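Local coordinates for protein phytoene synthase (Enterococcus hirae, PDB 5IYS) that probably joins two isoprenoid diphosphates head to head, as squalene and phytoene synthases do, and binds magnesium and a thio analogue of farnesyl diphosphate, at residues Q10-D15 with V88-S93; E72-D77 with K82-P87; V94-D97 with V102-P105. All blocks are in the same frame, centred on the assembly; numbering follows the deposited sequence.

Contact 1 (Q10-D15 with V88-S93); sequences QEYQKD and VWRALS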
ATOM      1  N   GLN A  10     -26.716   5.994   0.408  1.00 29.26           N
ATOM      2  CA  GLN A  10     -27.825   5.167   0.829  1.00 29.43           C
ATOM      3  C   GLN A  10     -28.186   4.246  -0.332  1.00 26.64           C
ATOM      4  O   GLN A  10     -28.375   3.040  -0.146  1.00 25.38           O
ATOM      5  CB  GLN A  10     -29.015   6.036   1.278  1.00 31.86           C
ATOM      6  CG  GLN A  10     -30.282   5.285   1.647  1.00 33.41           C
ATOM      7  CD  GLN A  10     -31.540   6.157   1.569  1.00 49.32           C
ATOM      8  OE1 GLN A  10     -32.473   5.982   2.361  1.00 47.94           O
ATOM      9  NE2 GLN A  10     -31.587   7.075   0.596  1.00 48.62           N
ATOM     10  N   GLU A  11     -28.267   4.816  -1.532  1.00 27.11           N
ATOM     11  CA  GLU A  11     -28.651   4.037  -2.707  1.00 26.81           C
ATOM     12  C   GLU A  11     -27.755   2.805  -2.887  1.00 25.14           C
ATOM     13  O   GLU A  11     -28.245   1.689  -3.090  1.00 26.03           O
ATOM     14  CB  GLU A  11     -28.598   4.885  -3.981  1.00 28.74           C
ATOM     15  CG  GLU A  11     -29.101   4.099  -5.192  1.00 34.96           C
ATOM     16  CD  GLU A  11     -29.296   4.949  -6.434  1.00 47.00           C
ATOM     17  OE1 GLU A  11     -29.185   6.188  -6.317  1.00 47.86           O
ATOM     18  OE2 GLU A  11     -29.542   4.378  -7.525  1.00 47.46           O
ATOM     19  N   TYR A  12     -26.450   3.024  -2.728  1.00 22.30           N
ATOM     20  CA  TYR A  12     -25.423   1.997  -2.891  1.00 23.70           C
ATOM     21  C   TYR A  12     -24.824   1.525  -1.573  1.00 21.99           C
ATOM     22  O   TYR A  12     -23.704   1.006  -1.546  1.00 20.22           O
ATOM     23  CB  TYR A  12     -24.312   2.499  -3.814  1.00 23.25           C
ATOM     24  CG  TYR A  12     -24.832   2.809  -5.184  1.00 26.53           C
ATOM     25  CD1 TYR A  12     -25.042   1.784  -6.106  1.00 35.09           C
ATOM     26  CD2 TYR A  12     -25.235   4.101  -5.519  1.00 30.35           C
ATOM     27  CE1 TYR A  12     -25.567   2.050  -7.362  1.00 36.01           C
ATOM     28  CE2 TYR A  12     -25.733   4.387  -6.800  1.00 32.15           C
ATOM     29  CZ  TYR A  12     -25.912   3.348  -7.700  1.00 40.16           C
ATOM     30  OH  TYR A  12     -26.384   3.605  -8.963  1.00 43.77           O
ATOM     31  N   GLN A  13     -25.637   1.529  -0.519  1.00 21.85           N
ATOM     32  CA  GLN A  13     -25.098   1.172   0.787  1.00 21.73           C
ATOM     33  C   GLN A  13     -24.614  -0.264   0.856  1.00 20.54           C
ATOM     34  O   GLN A  13     -23.568  -0.502   1.434  1.00 18.59           O
ATOM     35  CB  GLN A  13     -26.003   1.558   1.958  1.00 24.03           C
ATOM     36  CG  GLN A  13     -26.604   0.376   2.730  1.00 34.41           C
ATOM     37  CD  GLN A  13     -27.621   0.838   3.787  1.00 47.74           C
ATOM     38  OE1 GLN A  13     -28.831   0.879   3.536  1.00 44.52           O
ATOM     39  NE2 GLN A  13     -27.116   1.265   4.942  1.00 51.51           N
ATOM     40  N   LYS A  14     -25.284  -1.203   0.192  1.00 20.18           N
ATOM     41  CA  LYS A  14     -24.783  -2.575   0.176  1.00 21.52           C
ATOM     42  C   LYS A  14     -23.447  -2.716  -0.533  1.00 19.77           C
ATOM     43  O   LYS A  14     -22.630  -3.546  -0.166  1.00 21.46           O
ATOM     44  CB  LYS A  14     -25.790  -3.535  -0.450  1.00 19.87           C
ATOM     45  CG  LYS A  14     -26.985  -3.862   0.486  1.00 30.08           C
ATOM     46  CD  LYS A  14     -27.905  -4.909  -0.158  1.00 34.82           C
ATOM     47  CE  LYS A  14     -29.368  -4.662   0.197  1.00 46.92           C
ATOM     48  NZ  LYS A  14     -29.701  -5.063   1.601  1.00 48.81           N
ATOM     49  N   ASP A  15     -23.270  -1.994  -1.632  1.00 19.73           N
ATOM     50  CA  ASP A  15     -21.980  -2.018  -2.312  1.00 20.89           C
ATOM     51  C   ASP A  15     -20.850  -1.472  -1.440  1.00 19.59           C
ATOM     52  O   ASP A  15     -19.779  -2.067  -1.380  1.00 17.03           O
ATOM     53  CB  ASP A  15     -22.062  -1.304  -3.671  1.00 17.22           C
ATOM     54  CG  ASP A  15     -23.145  -1.907  -4.561  1.00 27.37           C
ATOM     55  OD1 ASP A  15     -23.339  -3.143  -4.530  1.00 27.35           O
ATOM     56  OD2 ASP A  15     -23.891  -1.142  -5.193  1.00 29.50           O
ATOM     57  N   VAL A  88     -18.025  -3.466  -6.517  1.00 19.58           N
ATOM     58  CA  VAL A  88     -16.829  -2.656  -6.376  1.00 19.99           C
ATOM     59  C   VAL A  88     -16.846  -1.530  -7.381  1.00 17.40           C
ATOM     60  O   VAL A  88     -16.617  -0.382  -7.031  1.00 17.35           O
ATOM     61  CB  VAL A  88     -15.539  -3.495  -6.522  1.00 21.01           C
ATOM     62  CG1 VAL A  88     -14.288  -2.597  -6.504  1.00 24.27           C
ATOM     63  CG2 VAL A  88     -15.426  -4.487  -5.383  1.00 22.60           C
ATOM     64  N   TRP A  89     -17.278  -1.831  -8.597  1.00 18.57           N
ATOM     65  CA  TRP A  89     -17.335  -0.812  -9.645  1.00 20.66           C
ATOM     66  C   TRP A  89     -18.470   0.179  -9.429  1.00 18.60           C
ATOM     67  O   TRP A  89     -18.278   1.377  -9.639  1.00 20.09           O
ATOM     68  CB  TRP A  89     -17.459  -1.466 -11.033  1.00 20.72           C
ATOM     69  CG  TRP A  89     -16.162  -2.088 -11.480  1.00 20.72           C
ATOM     70  CD1 TRP A  89     -15.902  -3.414 -11.628  1.00 20.53           C
ATOM     71  CD2 TRP A  89     -14.929  -1.399 -11.765  1.00 18.80           C
ATOM     72  NE1 TRP A  89     -14.605  -3.602 -12.046  1.00 18.70           N
ATOM     73  CE2 TRP A  89     -13.975  -2.378 -12.105  1.00 23.80           C
ATOM     74  CE3 TRP A  89     -14.541  -0.054 -11.739  1.00 21.23           C
ATOM     75  CZ2 TRP A  89     -12.671  -2.043 -12.505  1.00 21.26           C
ATOM     76  CZ3 TRP A  89     -13.242   0.286 -12.104  1.00 18.52           C
ATOM     77  CH2 TRP A  89     -12.308  -0.710 -12.448  1.00 20.40           C
ATOM     78  N   ARG A  90     -19.577  -0.287  -8.846  1.00 17.77           N
ATOM     79  CA  ARG A  90     -20.696   0.616  -8.526  1.00 18.85           C
ATOM     80  C   ARG A  90     -20.316   1.579  -7.384  1.00 17.86           C
ATOM     81  O   ARG A  90     -20.555   2.803  -7.467  1.00 16.34           O
ATOM     82  CB  ARG A  90     -21.984  -0.151  -8.175  1.00 16.87           C
ATOM     83  CG  ARG A  90     -22.729  -0.730  -9.423  1.00 21.17           C
ATOM     84  CD  ARG A  90     -24.041  -1.358  -9.036  1.00 24.88           C
ATOM     85  NE  ARG A  90     -23.908  -2.277  -7.911  1.00 22.07           N
ATOM     86  CZ  ARG A  90     -23.994  -3.602  -8.008  1.00 30.35           C
ATOM     87  NH1 ARG A  90     -24.255  -4.155  -9.179  1.00 28.17           N
ATOM     88  NH2 ARG A  90     -23.845  -4.373  -6.929  1.00 31.56           N
ATOM     89  N   ALA A  91     -19.646   1.051  -6.362  1.00 16.86           N
ATOM     90  CA  ALA A  91     -19.132   1.929  -5.290  1.00 15.51           C
ATOM     91  C   ALA A  91     -18.111   2.907  -5.868  1.00 15.52           C
ATOM     92  O   ALA A  91     -18.161   4.109  -5.584  1.00 17.40           O
ATOM     93  CB  ALA A  91     -18.471   1.078  -4.172  1.00 17.96           C
ATOM     94  N   LEU A  92     -17.198   2.413  -6.709  1.00 16.54           N
ATOM     95  CA  LEU A  92     -16.245   3.322  -7.346  1.00 17.96           C
ATOM     96  C   LEU A  92     -16.879   4.384  -8.220  1.00 16.13           C
ATOM     97  O   LEU A  92     -16.422   5.527  -8.220  1.00 17.40           O
ATOM     98  CB  LEU A  92     -15.137   2.599  -8.119  1.00 16.67           C
ATOM     99  CG  LEU A  92     -14.077   1.863  -7.284  1.00 17.42           C
ATOM    100  CD1 LEU A  92     -13.232   1.076  -8.283  1.00 16.08           C
ATOM    101  CD2 LEU A  92     -13.250   2.867  -6.442  1.00 16.97           C
ATOM    102  N   SER A  93     -17.960   4.051  -8.919  1.00 16.63           N
ATOM    103  CA  SER A  93     -18.671   5.065  -9.694  1.00 17.99           C
ATOM    104  C   SER A  93     -19.159   6.219  -8.819  1.00 18.37           C
ATOM    105  O   SER A  93     -19.112   7.389  -9.213  1.00 19.27           O
ATOM    106  CB  SER A  93     -19.877   4.448 -10.406  1.00 21.86           C
ATOM    107  OG  SER A  93     -20.410   5.375 -11.338  1.00 30.91           O
TER

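Contact 2 (E72-D77 with K82-P87); sequences ERQLLD and KVPNDP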
ATOM      1  N   GLU A  72      -9.178  -5.764 -16.188  1.00 27.37           N
ATOM      2  CA  GLU A  72      -8.673  -4.687 -17.049  1.00 30.01           C
ATOM      3  C   GLU A  72      -9.764  -4.235 -18.011  1.00 29.30           C
ATOM      4  O   GLU A  72      -9.858  -3.056 -18.343  1.00 27.00           O
ATOM      5  CB  GLU A  72      -7.456  -5.141 -17.871  1.00 31.55           C
ATOM      6  CG  GLU A  72      -6.196  -5.523 -17.075  1.00 41.07           C
ATOM      7  CD  GLU A  72      -5.189  -6.378 -17.863  1.00 55.06           C
ATOM      8  OE1 GLU A  72      -4.907  -6.055 -19.041  1.00 64.82           O
ATOM      9  OE2 GLU A  72      -4.642  -7.360 -17.304  1.00 57.32           O
ATOM     10  N   ARG A  73     -10.593  -5.173 -18.462  1.00 28.88           N
ATOM     11  CA  ARG A  73     -11.655  -4.825 -19.391  1.00 28.39           C
ATOM     12  C   ARG A  73     -12.731  -3.993 -18.708  1.00 25.57           C
ATOM     13  O   ARG A  73     -13.318  -3.112 -19.331  1.00 26.49           O
ATOM     14  CB  ARG A  73     -12.310  -6.084 -19.964  1.00 32.91           C
ATOM     15  CG  ARG A  73     -13.584  -5.777 -20.750  1.00 40.64           C
ATOM     16  CD  ARG A  73     -14.178  -7.024 -21.401  1.00 58.08           C
ATOM     17  NE  ARG A  73     -15.021  -7.805 -20.493  1.00 63.71           N
ATOM     18  CZ  ARG A  73     -14.789  -9.074 -20.151  1.00 67.39           C
ATOM     19  NH1 ARG A  73     -13.716  -9.709 -20.607  1.00 66.65           N
ATOM     20  NH2 ARG A  73     -15.633  -9.716 -19.354  1.00 63.44           N
ATOM     21  N   GLN A  74     -13.030  -4.331 -17.456  1.00 22.48           N
ATOM     22  CA  GLN A  74     -13.968  -3.551 -16.658  1.00 24.43           C
ATOM     23  C   GLN A  74     -13.481  -2.117 -16.425  1.00 20.46           C
ATOM     24  O   GLN A  74     -14.249  -1.162 -16.533  1.00 19.62           O
ATOM     25  CB  GLN A  74     -14.186  -4.249 -15.327  1.00 23.17           C
ATOM     26  CG  GLN A  74     -14.972  -5.517 -15.513  1.00 26.83           C
ATOM     27  CD  GLN A  74     -15.086  -6.293 -14.233  1.00 26.82           C
ATOM     28  OE1 GLN A  74     -14.239  -6.190 -13.354  1.00 27.90           O
ATOM     29  NE2 GLN A  74     -16.100  -7.152 -14.156  1.00 35.36           N
ATOM     30  N   LEU A  75     -12.182  -1.980 -16.216  1.00 20.30           N
ATOM     31  CA  LEU A  75     -11.605  -0.661 -15.962  1.00 19.48           C
ATOM     32  C   LEU A  75     -11.650   0.165 -17.256  1.00 20.15           C
ATOM     33  O   LEU A  75     -11.939   1.366 -17.227  1.00 20.50           O
ATOM     34  CB  LEU A  75     -10.148  -0.834 -15.498  1.00 22.03           C
ATOM     35  CG  LEU A  75      -9.359   0.473 -15.315  1.00 15.20           C
ATOM     36  CD1 LEU A  75     -10.067   1.438 -14.402  1.00 19.57           C
ATOM     37  CD2 LEU A  75      -7.932   0.073 -14.797  1.00 16.89           C
ATOM     38  N   LEU A  76     -11.356  -0.464 -18.396  1.00 23.19           N
ATOM     39  CA  LEU A  76     -11.451   0.246 -19.665  1.00 22.99           C
ATOM     40  C   LEU A  76     -12.879   0.731 -19.878  1.00 20.94           C
ATOM     41  O   LEU A  76     -13.093   1.862 -20.316  1.00 24.30           O
ATOM     42  CB  LEU A  76     -11.000  -0.598 -20.868  1.00 26.22           C
ATOM     43  CG  LEU A  76      -9.487  -0.857 -20.992  1.00 31.27           C
ATOM     44  CD1 LEU A  76      -9.205  -2.075 -21.878  1.00 31.61           C
ATOM     45  CD2 LEU A  76      -8.712   0.371 -21.506  1.00 33.13           C
ATOM     46  N   ASP A  77     -13.849  -0.100 -19.552  1.00 22.00           N
ATOM     47  CA  ASP A  77     -15.249   0.309 -19.703  1.00 24.98           C
ATOM     48  C   ASP A  77     -15.537   1.501 -18.795  1.00 24.24           C
ATOM     49  O   ASP A  77     -16.216   2.459 -19.187  1.00 24.53           O
ATOM     50  CB  ASP A  77     -16.199  -0.856 -19.377  1.00 26.66           C
ATOM     51  CG  ASP A  77     -16.328  -1.879 -20.525  1.00 37.52           C
ATOM     52  OD1 ASP A  77     -15.964  -1.583 -21.685  1.00 36.75           O
ATOM     53  OD2 ASP A  77     -16.838  -2.994 -20.269  1.00 36.91           O
ATOM     54  N   LYS A  82     -18.819   3.657 -19.054  1.00 28.30           N
ATOM     55  CA  LYS A  82     -19.750   2.512 -18.930  1.00 28.05           C
ATOM     56  C   LYS A  82     -19.446   1.707 -17.670  1.00 28.22           C
ATOM     57  O   LYS A  82     -18.469   0.951 -17.640  1.00 29.73           O
ATOM     58  CB  LYS A  82     -19.607   1.597 -20.151  1.00 30.03           C
ATOM     59  CG  LYS A  82     -20.082   2.231 -21.455  1.00 31.61           C
ATOM     60  CD  LYS A  82     -19.485   1.571 -22.683  1.00 39.42           C
ATOM     61  CE  LYS A  82     -18.451   2.453 -23.372  1.00 38.42           C
ATOM     62  NZ  LYS A  82     -18.264   2.108 -24.820  1.00 44.53           N
ATOM     63  N   VAL A  83     -20.175   1.982 -16.588  1.00 27.15           N
ATOM     64  CA  VAL A  83     -19.902   1.367 -15.286  1.00 25.03           C
ATOM     65  C   VAL A  83     -20.253  -0.128 -15.254  1.00 25.32           C
ATOM     66  O   VAL A  83     -21.423  -0.485 -15.389  1.00 25.16           O
ATOM     67  CB  VAL A  83     -20.712   2.089 -14.171  1.00 28.62           C
ATOM     68  CG1 VAL A  83     -20.428   1.465 -12.816  1.00 28.22           C
ATOM     69  CG2 VAL A  83     -20.337   3.596 -14.151  1.00 25.73           C
ATOM     70  N   PRO A  84     -19.268  -1.006 -14.993  1.00 22.31           N
ATOM     71  CA  PRO A  84     -19.569  -2.423 -14.844  1.00 22.11           C
ATOM     72  C   PRO A  84     -20.582  -2.659 -13.735  1.00 23.92           C
ATOM     73  O   PRO A  84     -20.608  -1.923 -12.740  1.00 23.36           O
ATOM     74  CB  PRO A  84     -18.217  -3.018 -14.445  1.00 21.69           C
ATOM     75  CG  PRO A  84     -17.244  -2.111 -15.119  1.00 22.79           C
ATOM     76  CD  PRO A  84     -17.826  -0.754 -14.829  1.00 22.22           C
ATOM     77  N   ASN A  85     -21.453  -3.648 -13.908  1.00 25.65           N
ATOM     78  CA  ASN A  85     -22.570  -3.774 -12.956  1.00 29.18           C
ATOM     79  C   ASN A  85     -22.097  -4.787 -11.912  1.00 29.49           C
ATOM     80  O   ASN A  85     -22.255  -5.991 -12.112  1.00 27.71           O
ATOM     81  CB  ASN A  85     -23.851  -4.240 -13.669  1.00 31.41           C
ATOM     82  CG  ASN A  85     -25.119  -3.892 -12.903  1.00 35.85           C
ATOM     83  OD1 ASN A  85     -25.083  -3.325 -11.806  1.00 32.46           O
ATOM     84  ND2 ASN A  85     -26.262  -4.180 -13.519  1.00 32.95           N
ATOM     85  N   ASP A  86     -21.382  -4.292 -10.897  1.00 23.99           N
ATOM     86  CA  ASP A  86     -20.516  -5.090 -10.016  1.00 25.56           C
ATOM     87  C   ASP A  86     -20.275  -4.213  -8.771  1.00 21.78           C
ATOM     88  O   ASP A  86     -20.083  -3.017  -8.922  1.00 20.36           O
ATOM     89  CB  ASP A  86     -19.175  -5.320 -10.734  1.00 23.37           C
ATOM     90  CG  ASP A  86     -18.060  -5.782  -9.793  1.00 32.97           C
ATOM     91  OD1 ASP A  86     -17.692  -5.080  -8.821  1.00 33.11           O
ATOM     92  OD2 ASP A  86     -17.467  -6.836 -10.083  1.00 39.80           O
ATOM     93  N   PRO A  87     -20.366  -4.783  -7.561  1.00 20.84           N
ATOM     94  CA  PRO A  87     -20.405  -3.958  -6.345  1.00 22.06           C
ATOM     95  C   PRO A  87     -19.236  -2.981  -6.233  1.00 21.40           C
ATOM     96  O   PRO A  87     -19.434  -1.856  -5.776  1.00 21.09           O
ATOM     97  CB  PRO A  87     -20.324  -4.966  -5.193  1.00 20.60           C
ATOM     98  CG  PRO A  87     -20.147  -6.315  -5.812  1.00 23.23           C
ATOM     99  CD  PRO A  87     -20.413  -6.230  -7.280  1.00 25.70           C
TER

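Contact 3 (V94-D97 with V102-P105); sequences VVFD and VTAP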
ATOM      1  N   VAL A  94     -19.694   5.912  -7.642  1.00 19.08           N
ATOM      2  CA  VAL A  94     -20.052   6.983  -6.698  1.00 17.59           C
ATOM      3  C   VAL A  94     -18.887   7.857  -6.233  1.00 17.84           C
ATOM      4  O   VAL A  94     -18.978   9.097  -6.178  1.00 16.02           O
ATOM      5  CB  VAL A  94     -20.769   6.401  -5.445  1.00 19.55           C
ATOM      6  CG1 VAL A  94     -21.015   7.508  -4.425  1.00 19.12           C
ATOM      7  CG2 VAL A  94     -22.072   5.740  -5.830  1.00 19.48           C
ATOM      8  N   VAL A  95     -17.748   7.219  -5.957  1.00 15.53           N
ATOM      9  CA  VAL A  95     -16.561   7.975  -5.598  1.00 16.79           C
ATOM     10  C   VAL A  95     -16.117   8.888  -6.743  1.00 17.68           C
ATOM     11  O   VAL A  95     -15.813  10.067  -6.521  1.00 14.75           O
ATOM     12  CB  VAL A  95     -15.410   7.038  -5.130  1.00 17.32           C
ATOM     13  CG1 VAL A  95     -14.242   7.865  -4.638  1.00 17.31           C
ATOM     14  CG2 VAL A  95     -15.886   6.098  -3.974  1.00 11.36           C
ATOM     15  N   PHE A  96     -16.030   8.325  -7.949  1.00 14.96           N
ATOM     16  CA  PHE A  96     -15.669   9.101  -9.144  1.00 16.88           C
ATOM     17  C   PHE A  96     -16.692  10.202  -9.467  1.00 19.15           C
ATOM     18  O   PHE A  96     -16.305  11.288  -9.915  1.00 23.35           O
ATOM     19  CB  PHE A  96     -15.525   8.203 -10.378  1.00 14.84           C
ATOM     20  CG  PHE A  96     -14.127   7.644 -10.579  1.00 18.03           C
ATOM     21  CD1 PHE A  96     -13.610   6.723  -9.683  1.00 16.32           C
ATOM     22  CD2 PHE A  96     -13.300   8.125 -11.602  1.00 19.27           C
ATOM     23  CE1 PHE A  96     -12.351   6.152  -9.861  1.00 16.57           C
ATOM     24  CE2 PHE A  96     -11.974   7.626 -11.757  1.00 14.05           C
ATOM     25  CZ  PHE A  96     -11.507   6.636 -10.881  1.00 18.53           C
ATOM     26  N   ASP A  97     -17.955  10.003  -9.104  1.00 18.09           N
ATOM     27  CA  ASP A  97     -18.956  11.071  -9.225  1.00 19.93           C
ATOM     28  C   ASP A  97     -18.732  12.224  -8.254  1.00 23.00           C
ATOM     29  O   ASP A  97     -19.170  13.367  -8.527  1.00 23.89           O
ATOM     30  CB  ASP A  97     -20.371  10.549  -8.981  1.00 23.36           C
ATOM     31  CG  ASP A  97     -20.956   9.821 -10.176  1.00 30.02           C
ATOM     32  OD1 ASP A  97     -20.337   9.790 -11.268  1.00 37.71           O
ATOM     33  OD2 ASP A  97     -22.051   9.246  -9.999  1.00 40.98           O
ATOM     34  N   VAL A 102      -9.180   9.987 -10.760  1.00 17.68           N
ATOM     35  CA  VAL A 102      -8.659   9.775 -12.117  1.00 21.45           C
ATOM     36  C   VAL A 102      -8.347   8.304 -12.346  1.00 18.96           C
ATOM     37  O   VAL A 102      -7.864   7.607 -11.450  1.00 17.17           O
ATOM     38  CB  VAL A 102      -7.434  10.687 -12.427  1.00 22.60           C
ATOM     39  CG1 VAL A 102      -7.843  12.154 -12.285  1.00 24.96           C
ATOM     40  CG2 VAL A 102      -6.317  10.433 -11.451  1.00 26.16           C
ATOM     41  N   THR A 103      -8.558   7.811 -13.558  1.00 19.33           N
ATOM     42  CA  THR A 103      -8.384   6.380 -13.789  1.00 16.43           C
ATOM     43  C   THR A 103      -6.921   5.966 -14.002  1.00 16.29           C
ATOM     44  O   THR A 103      -6.607   4.788 -13.895  1.00 16.80           O
ATOM     45  CB  THR A 103      -9.192   5.884 -15.010  1.00 17.96           C
ATOM     46  OG1 THR A 103      -8.807   6.637 -16.177  1.00 18.17           O
ATOM     47  CG2 THR A 103     -10.693   6.037 -14.738  1.00 16.25           C
ATOM     48  N   ALA A 104      -6.036   6.903 -14.340  1.00 15.66           N
ATOM     49  CA  ALA A 104      -4.658   6.537 -14.680  1.00 15.95           C
ATOM     50  C   ALA A 104      -3.925   5.682 -13.649  1.00 17.80           C
ATOM     51  O   ALA A 104      -3.322   4.687 -14.023  1.00 19.45           O
ATOM     52  CB  ALA A 104      -3.799   7.791 -15.046  1.00 20.67           C
ATOM     53  N   PRO A 105      -4.060   5.995 -12.339  1.00 17.31           N
ATOM     54  CA  PRO A 105      -3.294   5.172 -11.405  1.00 17.58           C
ATOM     55  C   PRO A 105      -3.932   3.799 -11.229  1.00 15.29           C
ATOM     56  O   PRO A 105      -3.240   2.836 -10.871  1.00 16.76           O
ATOM     57  CB  PRO A 105      -3.283   5.966 -10.092  1.00 17.54           C
ATOM     58  CG  PRO A 105      -4.312   7.072 -10.253  1.00 20.68           C
ATOM     59  CD  PRO A 105      -4.601   7.228 -11.743  1.00 18.96           C
TER

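Contact 1 (Q10-D15 with V88-S93)
Arg90 reaches from helix 87-98 to Asp15 near the start of helix 13-26 and grips its carboxylate side-on, a worked example of how two helices far apart in sequence can be tied by one ion pair. NH2 of Arg90 meets OD1 of Asp15 at 2.7 Å, an almost straight bond at 177°, and NE of Arg90 meets OD2 of Asp15 at 2.9 Å. Both oxygens lie in or near the guanidinium plane, yet each nitrogen comes from above the carboxylate plane, because the two flat groups are turned 40° against each other. The bend of the arginine chain at chi3 (-49°) sets its NE and NH2 edge against the acid, while NH1 is hydrogen-bonded to Asn85 in the preceding loop.

Weaker apolar packing accompanies the pair. The Tyr12 side chain crosses that of Arg90 at about a right angle, CE1 of Tyr12 lying 4.1 Å from CD of Arg90 in an oblique approach. OD2 of Asp15 lies at the edge of the tyrosine ring, in its plane. CB of Asp15 and CB of Ala91 also sit 4.3 Å apart, and the small alanine side chain touches Phe16 and Cys19 of helix 13-26 as well.

Tyr12 holds the N-cap position of helix 13-26, so ion pair and ring both act within its first turn. Two bonds to two separate oxygens limit rotation of both groups, and the opposite charge beside it would probably favour the ionised form of the buried Asp15.

Contact 2 (E72-D77 with K82-P87)
The backbone N of Lys82 donates to O of Asp77 at 2.9 Å, with an N-H...O angle of 144°. This bond, noticeably bent, ties the chain leaving helix 65-80 back to the helix's last turns. Each CB sits near the other residue's carbonyl oxygen: CB of Lys82 lies 3.6 Å from O of Asp77, and CB of Asp77 lies 3.4 Å from O of Lys82. The charged ends stay apart, with OD1 of Asp77 and NZ of Lys82 separated by 5.4 Å. The lysine chain, bent at chi3 (-108°), leads away from Asp77, and its NZ makes a salt bridge with Glu80.

The segment 82-87 is the connection between helix 65-80 and helix 87-98, and it illustrates how a loop in an all-helical fold can run back along the helix it has just left. Pro84 provides the second point of touch. Its CG, at the outer corner of the ring, rests 3.4 Å from O of Gln74 and 3.7 Å from CB of the same residue, so the proline packs over both backbone and side chain.

From there Gln74 extends beyond CG, its OE1 taking a hydrogen bond from NE1 of Trp89, a residue whose side chain also touches Pro84. NE2 of Gln74 only approaches OD2 of Asp86, at 4.3 Å. Asp86 is bound elsewhere: OD2 forms a salt bridge with Arg54, while OD1 accepts from the backbone N of Trp89. Through this second bond the aspartate, at the N-cap position, caps the first turn of helix 87-98.

Contact 3 (V94-D97 with V102-P105)
The Phe96 ring projects from helix 87-98 toward the chain entering helix 104-116, and its outer end, CE2 and CZ, does the touching. At the ring's edge, in its plane, lies the backbone N of Thr103. The methyl group of Thr103 and the carbonyl carbon of Val102 approach obliquely, CG2 of Thr103 standing 3.6 Å from CE2 of Phe96 and C of Val102 standing 3.7 Å from the same ring carbon. Phe78 and Phe106 continue the aromatic surroundings: Phe78 meets Phe96 edge-to-face, and Phe106 meets it with the planes inclined at about 55°.

The backbone of Val102 also takes part in the contact. Its O lies 3.8 Å from CZ of Phe96, whereas its own side chain is directed away from the helix. The example illustrates that an aromatic ring can pack against a backbone carbonyl group as well as a methyl.

Thr103 divides its two branches between different tasks. With chi1 at 57°, OG1 is placed between the backbone N and the carbonyl carbon, and CG2 beside the N, anti to the carbonyl carbon. The methyl branch meets the phenylalanine, the two side chains crossing at about a right angle, while the hydroxyl branch is hydrogen-bonded to OD1 of Asn79, near the end of helix 65-80. No hydrogen bond joins 94-97 to 102-105; van der Waals packing carries the contact.

Met101, in the short connection, also touches Phe96. The contact closes a short helix-loop-helix connection, here joining helices 87-98 and 104-116 in the all-helical squalene/phytoene synthase fold.

In the fold
Contacts 1 and 3 both use helix 87-98, and contact 2 lies in the connection leading into it; all three are on the same side of the chain's centre, with their own centres about 12 to 13 Å apart. Contact 1 is the partly buried one and joins elements distant in sequence through a charged pair; contacts 2 and 3 are surface contacts at successive helix connections, one led by a backbone bond and a proline, the other by an aromatic ring. Contact 2 is nested in the chain loop that contact 1 closes, and they touch directly where Val83 packs on Ser93. Contact 3 follows in series, meeting contact 1 where Tyr12 packs on Val94. All three lie away from the magnesium site.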